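Local coordinates for protein C alpha-dehydrogenase (Sphingobium sp. SYK-6, PDB 4YAG) that binds NADH and, as a short-chain dehydrogenase of the lignin beta-aryl ether cleavage pathway, probably oxidises the C alpha alcohol of its substrates, at residues I139-S144 against T167-I172; T184-G189 against D236-A241. All coordinates share one frame; numbering follows the deposited sequence.

Interaction 1: residues I139-S144 against T167-I172. With NAI (1,4-dihydronicotinamide adenine dinucleotide), chain C.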
# COMPACT_ATOMS: atom_id res chain seq x y z
N ILE A 139 -13.37 -4.39 -13.73
CA ILE A 139 -13.03 -4.46 -12.32
C ILE A 139 -13.19 -3.08 -11.70
O ILE A 139 -12.70 -2.09 -12.24
CB ILE A 139 -11.54 -4.87 -12.11
CG1 ILE A 139 -11.24 -6.15 -12.86
CG2 ILE A 139 -11.19 -4.99 -10.63
CD1 ILE A 139 -9.79 -6.49 -12.87
N VAL A 140 -13.90 -3.03 -10.57
CA VAL A 140 -14.00 -1.82 -9.79
C VAL A 140 -13.39 -2.11 -8.43
O VAL A 140 -13.79 -3.06 -7.76
CB VAL A 140 -15.46 -1.37 -9.56
CG1 VAL A 140 -15.53 -0.11 -8.70
CG2 VAL A 140 -16.18 -1.13 -10.88
N ASN A 141 -12.42 -1.30 -8.02
CA ASN A 141 -11.88 -1.39 -6.66
C ASN A 141 -12.32 -0.18 -5.86
O ASN A 141 -12.16 0.94 -6.32
CB ASN A 141 -10.33 -1.39 -6.72
CG ASN A 141 -9.79 -2.63 -7.40
OD1 ASN A 141 -10.35 -3.71 -7.28
ND2 ASN A 141 -8.72 -2.46 -8.17
N THR A 142 -12.83 -0.40 -4.66
CA THR A 142 -13.22 0.74 -3.83
C THR A 142 -12.06 1.16 -2.96
O THR A 142 -11.67 0.43 -2.05
CB THR A 142 -14.41 0.44 -2.94
OG1 THR A 142 -15.49 -0.07 -3.74
CG2 THR A 142 -14.84 1.70 -2.23
N ALA A 143 -11.50 2.32 -3.26
CA ALA A 143 -10.46 2.88 -2.40
C ALA A 143 -11.14 3.91 -1.48
O ALA A 143 -12.09 3.55 -0.77
CB ALA A 143 -9.35 3.49 -3.25
N SER A 144 -10.68 5.16 -1.50
CA SER A 144 -11.25 6.23 -0.69
C SER A 144 -10.54 7.52 -1.06
O SER A 144 -9.39 7.48 -1.50
CB SER A 144 -10.99 5.98 0.80
OG SER A 144 -11.45 7.11 1.54
N THR A 167 -3.17 3.09 -6.65
CA THR A 167 -2.02 2.78 -7.51
C THR A 167 -2.16 1.40 -8.14
O THR A 167 -1.86 1.21 -9.31
CB THR A 167 -0.73 2.91 -6.71
OG1 THR A 167 -0.63 4.26 -6.24
CG2 THR A 167 0.50 2.56 -7.55
N LEU A 168 -2.59 0.42 -7.35
CA LEU A 168 -2.85 -0.93 -7.86
C LEU A 168 -3.73 -0.86 -9.10
O LEU A 168 -3.45 -1.48 -10.13
CB LEU A 168 -3.51 -1.75 -6.76
CG LEU A 168 -4.09 -3.11 -7.17
CD1 LEU A 168 -2.95 -4.05 -7.57
CD2 LEU A 168 -4.93 -3.70 -6.07
N THR A 169 -4.81 -0.10 -8.99
CA THR A 169 -5.79 -0.05 -10.06
C THR A 169 -5.19 0.60 -11.30
O THR A 169 -5.36 0.13 -12.43
CB THR A 169 -7.05 0.71 -9.63
OG1 THR A 169 -7.55 0.16 -8.41
CG2 THR A 169 -8.12 0.60 -10.71
N GLU A 170 -4.44 1.68 -11.12
CA GLU A 170 -3.79 2.34 -12.23
C GLU A 170 -2.82 1.39 -12.95
O GLU A 170 -2.76 1.32 -14.19
CB GLU A 170 -2.98 3.54 -11.72
CG GLU A 170 -3.80 4.66 -11.15
CD GLU A 170 -2.94 5.72 -10.45
OE1 GLU A 170 -1.75 5.44 -10.16
OE2 GLU A 170 -3.47 6.83 -10.19
N THR A 171 -2.05 0.66 -12.17
CA THR A 171 -1.00 -0.15 -12.76
C THR A 171 -1.53 -1.36 -13.50
O THR A 171 -0.94 -1.77 -14.51
CB THR A 171 0.04 -0.59 -11.71
OG1 THR A 171 -0.55 -1.50 -10.76
CG2 THR A 171 0.61 0.64 -11.02
N ILE A 172 -2.63 -1.96 -13.03
CA ILE A 172 -3.14 -3.15 -13.71
C ILE A 172 -3.86 -2.83 -15.01
O ILE A 172 -4.14 -3.74 -15.78
CB ILE A 172 -4.08 -4.01 -12.82
CG1 ILE A 172 -5.37 -3.26 -12.51
CG2 ILE A 172 -3.35 -4.46 -11.55
CD1 ILE A 172 -6.37 -4.07 -11.71
PA NAI C . -20.31 -1.31 4.98
O1A NAI C . -19.75 -1.87 6.26
O2A NAI C . -21.75 -0.83 5.02
O5B NAI C . -20.17 -2.36 3.82
C5B NAI C . -19.03 -3.17 3.75
C4B NAI C . -19.45 -4.58 3.74
O4B NAI C . -18.20 -5.32 3.54
C3B NAI C . -20.08 -5.08 4.96
O3B NAI C . -21.33 -5.75 4.69
C2B NAI C . -19.09 -5.96 5.56
O2B NAI C . -19.66 -7.03 6.34
C1B NAI C . -18.27 -6.42 4.45
N9A NAI C . -16.96 -6.86 4.83
C8A NAI C . -16.09 -6.28 5.74
N7A NAI C . -14.98 -7.01 5.86
C5A NAI C . -15.08 -8.09 5.02
C6A NAI C . -14.28 -9.19 4.70
N6A NAI C . -13.06 -9.39 5.38
N1A NAI C . -14.70 -10.10 3.79
C2A NAI C . -15.90 -9.95 3.18
N3A NAI C . -16.71 -8.92 3.45
C4A NAI C . -16.34 -7.99 4.36
O3 NAI C . -19.36 -0.09 4.66
PN NAI C . -19.09 0.71 3.29
O1N NAI C . -20.17 0.48 2.24
O2N NAI C . -18.95 2.15 3.71
O5D NAI C . -17.69 0.12 2.78
C5D NAI C . -17.45 -0.22 1.41
C4D NAI C . -16.13 0.31 0.98
O4D NAI C . -16.25 1.78 0.86
C3D NAI C . -15.03 0.05 1.91
O3D NAI C . -13.89 -0.41 1.17
C2D NAI C . -14.75 1.34 2.55
O2D NAI C . -13.38 1.41 2.98
C1D NAI C . -15.03 2.31 1.52
N1N NAI C . -15.31 3.66 1.86
C2N NAI C . -16.45 4.06 2.52
C3N NAI C . -16.66 5.40 2.78
C7N NAI C . -17.88 5.86 3.49
O7N NAI C . -18.02 7.04 3.87
N7N NAI C . -18.96 4.89 3.66
C4N NAI C . -15.75 6.37 2.38
C5N NAI C . -14.64 5.95 1.67
C6N NAI C . -14.43 4.62 1.40
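N141 and T169 meet because both first torsions swing a polar branch beside its own backbone N: CG of N141 (chi1 -65°) and OG1 of T169 (chi1 -53°) each stand anti to the carbonyl carbon. The side chains slide past each other in opposite directions, and N141 ND2 gives a hydrogen bond to T169 OG1 at 2.9 Å. The bond is almost straight, 177° at the hydrogen, with OG1 lying in the amide plane. The buried hydroxyl passes its own hydrogen bond to V165 O, one helical turn back, while N141 OD1 is taken by N90. Held at both ends, the amide has its flip state fixed. Beyond this polar pair the contact is thin and apolar, I139 CD1 meeting I172 CD1 at 4.3 Å. Further along the strand, T142 CG2 rests 3.4 Å from O4D of the NADH nicotinamide ribose, and T142 O is bonded by K162. The contact docks helix 156-177 onto strand 137-142 within a Rossmann beta-alpha-beta unit. V183 and V185 of strand 181-187 pack on T169, helix 105-133 covers L168 and I172, and W108 and F100 of the second subunit also reach this helix.

Interaction 2: residues T184-G189 against D236-A241. With NAI (1,4-dihydronicotinamide adenine dinucleotide), chain C.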
# COMPACT_ATOMS: atom_id res chain seq x y z
N THR A 184 -11.60 0.45 -12.84
CA THR A 184 -12.02 1.70 -12.21
C THR A 184 -11.62 1.66 -10.75
O THR A 184 -11.81 0.65 -10.09
CB THR A 184 -13.54 1.86 -12.26
OG1 THR A 184 -13.99 1.89 -13.62
CG2 THR A 184 -14.00 3.12 -11.54
N VAL A 185 -11.08 2.75 -10.24
CA VAL A 185 -10.95 2.91 -8.80
C VAL A 185 -11.95 3.96 -8.35
O VAL A 185 -12.00 5.09 -8.88
CB VAL A 185 -9.51 3.23 -8.33
CG1 VAL A 185 -8.96 4.49 -8.98
CG2 VAL A 185 -9.48 3.34 -6.81
N LEU A 186 -12.80 3.54 -7.40
CA LEU A 186 -13.79 4.40 -6.77
C LEU A 186 -13.21 5.00 -5.51
O LEU A 186 -12.68 4.28 -4.66
CB LEU A 186 -15.01 3.54 -6.46
CG LEU A 186 -16.10 4.16 -5.60
CD1 LEU A 186 -16.71 5.39 -6.21
CD2 LEU A 186 -17.17 3.10 -5.30
N MET A 187 -13.30 6.32 -5.41
CA MET A 187 -12.77 7.08 -4.29
C MET A 187 -13.88 7.87 -3.63
O MET A 187 -14.20 8.98 -4.05
CB MET A 187 -11.64 7.99 -4.78
CG MET A 187 -10.46 7.18 -5.28
SD MET A 187 -9.27 8.16 -6.23
CE MET A 187 -10.20 8.48 -7.70
N PRO A 188 -14.55 7.24 -2.64
CA PRO A 188 -15.65 7.98 -2.04
C PRO A 188 -15.24 8.97 -0.95
O PRO A 188 -14.22 8.82 -0.27
CB PRO A 188 -16.52 6.88 -1.40
CG PRO A 188 -16.08 5.59 -2.04
CD PRO A 188 -14.61 5.81 -2.31
N GLY A 189 -16.11 9.97 -0.79
CA GLY A 189 -16.26 10.75 0.41
C GLY A 189 -17.31 10.09 1.29
O GLY A 189 -17.53 8.89 1.19
N ASP A 236 -24.93 4.45 -9.30
CA ASP A 236 -25.14 4.98 -10.65
C ASP A 236 -23.84 5.52 -11.23
O ASP A 236 -23.60 5.40 -12.43
CB ASP A 236 -26.24 6.03 -10.65
CG ASP A 236 -27.62 5.41 -10.66
OD1 ASP A 236 -27.75 4.25 -11.15
OD2 ASP A 236 -28.56 6.07 -10.19
N MET A 237 -22.99 6.10 -10.39
CA MET A 237 -21.67 6.53 -10.86
C MET A 237 -20.87 5.35 -11.36
O MET A 237 -20.07 5.48 -12.30
CB MET A 237 -20.88 7.22 -9.75
CG MET A 237 -21.50 8.48 -9.22
SD MET A 237 -20.51 9.18 -7.90
CE MET A 237 -21.63 10.43 -7.29
N ILE A 238 -20.98 4.22 -10.67
CA ILE A 238 -20.28 3.02 -11.05
C ILE A 238 -20.86 2.40 -12.34
O ILE A 238 -20.10 1.90 -13.17
CB ILE A 238 -20.22 2.01 -9.86
CG1 ILE A 238 -19.31 2.58 -8.77
CG2 ILE A 238 -19.74 0.64 -10.30
CD1 ILE A 238 -17.92 2.94 -9.26
N VAL A 239 -22.18 2.43 -12.52
CA VAL A 239 -22.77 2.01 -13.80
C VAL A 239 -22.09 2.83 -14.91
O VAL A 239 -21.62 2.25 -15.90
CB VAL A 239 -24.29 2.22 -13.81
CG1 VAL A 239 -24.87 2.13 -15.21
CG2 VAL A 239 -24.96 1.20 -12.88
N ASP A 240 -22.01 4.15 -14.73
CA ASP A 240 -21.43 5.00 -15.78
C ASP A 240 -19.95 4.65 -16.01
O ASP A 240 -19.48 4.63 -17.15
CB ASP A 240 -21.58 6.48 -15.45
CG ASP A 240 -23.04 6.96 -15.46
OD1 ASP A 240 -23.90 6.30 -16.07
OD2 ASP A 240 -23.31 8.02 -14.86
N ALA A 241 -19.22 4.35 -14.94
CA ALA A 241 -17.79 4.05 -15.04
C ALA A 241 -17.56 2.73 -15.78
O ALA A 241 -16.56 2.60 -16.52
CB ALA A 241 -17.15 3.98 -13.64
PA NAI C . -20.31 -1.31 4.98
O1A NAI C . -19.75 -1.87 6.26
O2A NAI C . -21.75 -0.83 5.02
O5B NAI C . -20.17 -2.36 3.82
C5B NAI C . -19.03 -3.17 3.75
C4B NAI C . -19.45 -4.58 3.74
O4B NAI C . -18.20 -5.32 3.54
C3B NAI C . -20.08 -5.08 4.96
O3B NAI C . -21.33 -5.75 4.69
C2B NAI C . -19.09 -5.96 5.56
O2B NAI C . -19.66 -7.03 6.34
C1B NAI C . -18.27 -6.42 4.45
N9A NAI C . -16.96 -6.86 4.83
C8A NAI C . -16.09 -6.28 5.74
N7A NAI C . -14.98 -7.01 5.86
C5A NAI C . -15.08 -8.09 5.02
C6A NAI C . -14.28 -9.19 4.70
N6A NAI C . -13.06 -9.39 5.38
N1A NAI C . -14.70 -10.10 3.79
C2A NAI C . -15.90 -9.95 3.18
N3A NAI C . -16.71 -8.92 3.45
C4A NAI C . -16.34 -7.99 4.36
O3 NAI C . -19.36 -0.09 4.66
PN NAI C . -19.09 0.71 3.29
O1N NAI C . -20.17 0.48 2.24
O2N NAI C . -18.95 2.15 3.71
O5D NAI C . -17.69 0.12 2.78
C5D NAI C . -17.45 -0.22 1.41
C4D NAI C . -16.13 0.31 0.98
O4D NAI C . -16.25 1.78 0.86
C3D NAI C . -15.03 0.05 1.91
O3D NAI C . -13.89 -0.41 1.17
C2D NAI C . -14.75 1.34 2.55
O2D NAI C . -13.38 1.41 2.98
C1D NAI C . -15.03 2.31 1.52
N1N NAI C . -15.31 3.66 1.86
C2N NAI C . -16.45 4.06 2.52
C3N NAI C . -16.66 5.40 2.78
C7N NAI C . -17.88 5.86 3.49
O7N NAI C . -18.02 7.04 3.87
N7N NAI C . -18.96 4.89 3.66
C4N NAI C . -15.75 6.37 2.38
C5N NAI C . -14.64 5.95 1.67
C6N NAI C . -14.43 4.62 1.40
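The pyrrolidine ring of P188 lies over one face of the dihydronicotinamide ring, CB standing 3.7 Å from NAI C5N and CG 3.9 Å from NAI C6N. P188 O comes to NAI C5N at 3.5 Å from the same side, just beyond the rim, and G189 O lies near the carboxamide oxygen O7N; S144 flanks C5N and C6N, slightly to the other side of the plane. Proline followed by glycine after this strand is the familiar PG motif of short-chain dehydrogenases. An alanine here would lack CG and CD, which would probably open a gap beneath C6N and leave the nicotinamide freer to tilt.

Further back along the strand the contact with residues 236-241 is apolar and has no hydrogen bond across it. L186 and I238 cross at about a right angle, and I238 CD1 is the atom that does the touching: it sits 4.0 Å from L186 CD2 and almost as near to L186 CB and CD1, resting against the leucine fork. The CB of I238 does not itself aim at the strand; the bend at chi2 (-56°) carries CD1 there. One turn on, A241 CB meets both branches of T184, 3.8 Å from OG1 and 3.9 Å from CG2, and the small methyl lets the two backbones come close, 6.8 Å between T184 CA and A241 CA. The buried T184 hydroxyl finds its polar partners elsewhere, in K246 O and H138 NE2.

Helix 231-244 thus covers strand 181-187 beside helix 16-27, whose I17 touches L186 and P188 and whose I21 touches I238. A salt bridge from D236 to R24 ties these two helices together, and V249 of strand 248-250 packs against both T184 and A241.

How the interactions relate
Both interactions are buried helix-on-strand contacts in the same parallel sheet, and strands 137-142 and 181-187 are neighbours in it. They join directly through probable backbone hydrogen bonds, A143 N to L186 O at 2.7 Å and I139 O to T184 N at 2.8 Å. The helices cover different faces: V185 packs on helix 156-177, while T184 and L186 turn to helix 231-244. Their chemistry differs accordingly. Interaction 1, near the dimer interface, centres on a polar amide-hydroxyl pair; interaction 2 relies on aliphatic packing. Each strand runs on into a loop at the cofactor, so residues 142-144 and 188-189 together line the nicotinamide end of the NADH pocket.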